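Local coordinates for protein carbonic anhydrase (Sordaria macrospora, PDB 4O1K) that probably catalyses the reversible hydration of carbon dioxide to bicarbonate as a tetrameric, zinc-dependent beta-class carbonic anhydrase, at residues Y158-L161 with V162-N165; C170-V173 with V174-A177. All coordinates share one frame; numbering follows the deposited sequence.

Interaction 1. Residues Y158-L161 with V162-N165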
# COMPACT_ATOMS: atom_id res chain seq x y z
N TYR A 158 -6.77 -27.44 5.62
CA TYR A 158 -6.02 -26.30 6.10
C TYR A 158 -4.54 -26.41 5.68
O TYR A 158 -3.93 -25.44 5.22
CB TYR A 158 -6.21 -26.28 7.62
CG TYR A 158 -5.33 -25.35 8.40
CD1 TYR A 158 -4.92 -24.14 7.89
CD2 TYR A 158 -4.93 -25.70 9.68
CE1 TYR A 158 -4.11 -23.30 8.63
CE2 TYR A 158 -4.14 -24.86 10.43
CZ TYR A 158 -3.73 -23.67 9.89
OH TYR A 158 -2.94 -22.83 10.63
N GLU A 159 -3.99 -27.62 5.79
CA GLU A 159 -2.60 -27.88 5.40
C GLU A 159 -2.46 -27.72 3.88
O GLU A 159 -1.45 -27.15 3.38
CB GLU A 159 -2.15 -29.26 5.88
CG GLU A 159 -2.20 -29.38 7.41
CD GLU A 159 -1.61 -30.68 7.94
OE1 GLU A 159 -1.48 -31.66 7.16
OE2 GLU A 159 -1.27 -30.71 9.15
N ARG A 160 -3.48 -28.18 3.16
CA ARG A 160 -3.45 -28.06 1.72
C ARG A 160 -3.49 -26.59 1.35
O ARG A 160 -2.78 -26.18 0.45
CB ARG A 160 -4.61 -28.82 1.06
CG ARG A 160 -4.50 -28.94 -0.47
CD ARG A 160 -3.15 -29.55 -0.92
NE ARG A 160 -3.01 -29.51 -2.38
CZ ARG A 160 -1.86 -29.32 -3.01
NH1 ARG A 160 -0.74 -29.17 -2.32
NH2 ARG A 160 -1.83 -29.27 -4.33
N LEU A 161 -4.31 -25.80 2.04
CA LEU A 161 -4.37 -24.35 1.82
C LEU A 161 -3.03 -23.67 2.08
O LEU A 161 -2.63 -22.75 1.36
CB LEU A 161 -5.43 -23.71 2.71
CG LEU A 161 -5.57 -22.19 2.60
CD1 LEU A 161 -5.84 -21.76 1.16
CD2 LEU A 161 -6.66 -21.68 3.52
N VAL A 162 -2.33 -24.12 3.12
CA VAL A 162 -1.02 -23.56 3.43
C VAL A 162 -0.11 -23.79 2.23
O VAL A 162 0.62 -22.85 1.77
CB VAL A 162 -0.43 -24.26 4.68
CG1 VAL A 162 1.08 -24.09 4.75
CG2 VAL A 162 -1.08 -23.71 5.96
N GLU A 163 -0.19 -25.01 1.69
CA GLU A 163 0.65 -25.41 0.54
C GLU A 163 0.31 -24.59 -0.72
O GLU A 163 1.20 -24.06 -1.42
CB GLU A 163 0.49 -26.92 0.27
CG GLU A 163 1.01 -27.78 1.43
CD GLU A 163 0.67 -29.26 1.29
OE1 GLU A 163 -0.04 -29.64 0.34
OE2 GLU A 163 1.13 -30.04 2.16
N LEU A 164 -0.96 -24.56 -1.07
CA LEU A 164 -1.40 -23.78 -2.22
C LEU A 164 -1.07 -22.30 -2.09
O LEU A 164 -0.84 -21.62 -3.09
CB LEU A 164 -2.89 -23.96 -2.45
CG LEU A 164 -3.17 -25.40 -2.93
CD1 LEU A 164 -4.64 -25.69 -2.84
CD2 LEU A 164 -2.70 -25.53 -4.36
N ASN A 165 -1.13 -21.77 -0.87
CA ASN A 165 -0.75 -20.38 -0.65
C ASN A 165 0.71 -20.22 -0.99
O ASN A 165 1.08 -19.30 -1.69
CB ASN A 165 -0.96 -19.96 0.81
CG ASN A 165 -0.71 -18.47 1.03
OD1 ASN A 165 -1.19 -17.61 0.26
ND2 ASN A 165 0.03 -18.15 2.09
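Tyr158 to Asn165 form two unbroken turns of helix 154-174, in which the amides of Val162, Glu163, Leu164 and Asn165 each bond to the carbonyl four residues earlier, the straightest being Leu164 N to Arg160 O at 2.9 Å with an N-H...O angle of 175°. On this backbone the main side-chain event is an i to i+3 salt bridge, Arg160 NH1 donating to Glu163 OE1 at 2.8 Å. The chain of Arg160 leaves with CG anti to the backbone N (chi1 -170°) and then bends at chi2, which carries its guanidinium along the helix to the carboxylate. NH1 reaches the anti side of OE1 close to both planes, although the two flat groups are steeply turned, 74° apart. One face of the same guanidinium is covered by Leu164, whose CD2 lies 3.8 Å from Arg160 NH2, toward the rim of the group. Arg160 NE makes a further salt bridge to Glu147, so NE and NH1 each hold a carboxylate, which probably limits the rotation of the group. Glu163 is likewise shared: its other oxygen, OE2, is hydrogen-bonded to the hydroxyl of Tyr113. Tyr158 is modelled in two positions, so its contacts are less certain; in the conformer described, Val162 CG2 approaches the ring obliquely, 4.1 Å from Tyr158 CE1. There the hydroxyl is hydrogen-bonded to the carbonyl of Cys115, a zinc ligand, and the side chain is about 7 Å from the metal, which probably places Tyr158 next to the zinc's ligand shell. Leu161 and Leu164 pack on Leu148 of helix 145-150, Leu161 and Asn165 meet Val140 of helix 130-143, and Tyr158 and Leu161 rest against Val118 of helix 116-121, which follows strand 106-112.

Interaction 2. Residues C170-V173 with V174-A177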
# COMPACT_ATOMS: atom_id res chain seq x y z
N CYS A 170 4.52 -17.91 -4.73
CA CYS A 170 5.60 -18.12 -5.70
C CYS A 170 5.23 -17.61 -7.11
O CYS A 170 6.04 -16.95 -7.78
CB CYS A 170 5.93 -19.60 -5.80
SG CYS A 170 6.83 -20.19 -4.35
N ARG A 171 4.03 -17.96 -7.58
CA ARG A 171 3.55 -17.41 -8.84
C ARG A 171 3.63 -15.89 -8.82
O ARG A 171 4.08 -15.28 -9.80
CB ARG A 171 2.11 -17.86 -9.14
CG ARG A 171 1.96 -19.35 -9.48
CD ARG A 171 0.54 -19.65 -10.00
NE ARG A 171 0.25 -18.91 -11.24
CZ ARG A 171 -0.59 -17.87 -11.32
NH1 ARG A 171 -1.24 -17.45 -10.24
NH2 ARG A 171 -0.78 -17.26 -12.48
N ASN A 172 3.19 -15.25 -7.73
CA ASN A 172 3.28 -13.77 -7.66
C ASN A 172 4.69 -13.23 -7.69
O ASN A 172 4.91 -12.11 -8.19
CB ASN A 172 2.57 -13.24 -6.41
CG ASN A 172 1.08 -13.57 -6.40
OD1 ASN A 172 0.51 -13.92 -7.42
ND2 ASN A 172 0.47 -13.48 -5.23
N VAL A 173 5.66 -13.98 -7.16
CA VAL A 173 7.07 -13.55 -7.30
C VAL A 173 7.47 -13.62 -8.78
O VAL A 173 8.12 -12.69 -9.30
CB VAL A 173 8.05 -14.43 -6.49
CG1 VAL A 173 9.49 -14.02 -6.81
CG2 VAL A 173 7.82 -14.24 -5.02
N VAL A 174 7.03 -14.67 -9.46
CA VAL A 174 7.41 -14.81 -10.89
C VAL A 174 6.87 -13.71 -11.82
O VAL A 174 7.47 -13.41 -12.89
CB VAL A 174 7.05 -16.20 -11.41
CG1 VAL A 174 7.37 -16.37 -12.90
CG2 VAL A 174 7.81 -17.23 -10.65
N LYS A 175 5.75 -13.12 -11.44
CA LYS A 175 5.16 -12.04 -12.23
C LYS A 175 6.00 -10.79 -12.24
O LYS A 175 5.86 -9.94 -13.15
CB LYS A 175 3.78 -11.68 -11.68
CG LYS A 175 2.76 -12.82 -11.71
CD LYS A 175 1.45 -12.37 -10.99
CE LYS A 175 0.48 -13.56 -10.85
NZ LYS A 175 -0.73 -13.13 -10.06
N THR A 176 6.88 -10.64 -11.24
CA THR A 176 7.66 -9.40 -11.15
C THR A 176 8.60 -9.22 -12.31
O THR A 176 9.20 -10.18 -12.79
CB THR A 176 8.41 -9.24 -9.81
OG1 THR A 176 9.46 -10.22 -9.69
CG2 THR A 176 7.44 -9.38 -8.67
N ALA A 177 8.72 -7.98 -12.78
CA ALA A 177 9.60 -7.65 -13.90
C ALA A 177 11.05 -7.96 -13.56
O ALA A 177 11.80 -8.45 -14.42
CB ALA A 177 9.43 -6.16 -14.30
O HOH W 1 -2.65 -14.67 -12.29
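Val173 and Thr176 make the hydrogen bonds where the chain leaves helix 154-174. The carbonyl oxygen of Val173 takes two donors from the same residue: Thr176 OG1 at 2.8 Å, nearly in line with the C=O bond, and Thr176 N at 3.1 Å, which sits above the carbonyl plane. Placing OG1 between the backbone N and the carbonyl carbon (chi1 68°) turns the hydroxyl back onto this oxygen. Two i to i+4 bonds come before it, Val174 N to Cys170 O at 3.0 Å and the longer, more bent Lys175 N to Arg171 O at 3.2 Å. Thr176 is also the N-cap of helix 177-186, its OG1 weakly accepting from Leu179 N, so a single hydroxyl serves the end of one helix and the start of the next.

Among the charged and polar side chains, Asn172 and Lys175 run side by side in the same direction, and Lys175 NZ donates to Asn172 OD1 at 3.0 Å, tilted 31° from the carbonyl plane. Asn172 ND2 is bonded to the carbonyl of Val84, which helps to set the amide's rotation, with OD1 on the lysine side. Lys175, buried and extended beyond CG, also forms a salt bridge with Asp139 of the second subunit, probably offsetting the nearby charge of Arg171, whose NH1 lies 4.4 Å from Lys175 NZ. Arg171 NH1 is itself paired with Glu168, and a water in the guanidinium plane accepts from Arg171 NH2 at 3.2 Å and, weakly, from Lys175 NZ.

Apolar packing completes the buried side: Val174 meets Leu214 and Ile217 of helix 210-218 and Ile191 of strand 190-197, while Val173 reaches Ile191, Ile107 of strand 106-112 and Ile95 of helix 89-100.

How the interactions relate
From the N terminus, the chain passes strand 106-112 and helices 116-121, 130-143 and 145-150 before entering helix 154-174, where interaction 1 occupies the early turns and interaction 2 the end. They lie in series, neither nested nor crossing, with centres 19 Å apart and nearest atoms about 5 Å apart without touching. Neither closes a long loop; interaction 2 spans the short turn into helix 177-186, from which the chain continues to strand 190-197. Helix 154-174 and the link that follows it thus join two regions: residues 158-165 face helices 116-121, 130-143 and 145-150, with Tyr158 near the zinc, whereas 170-177 lie against the central sheet, helices 89-100 and 210-218, and the second subunit.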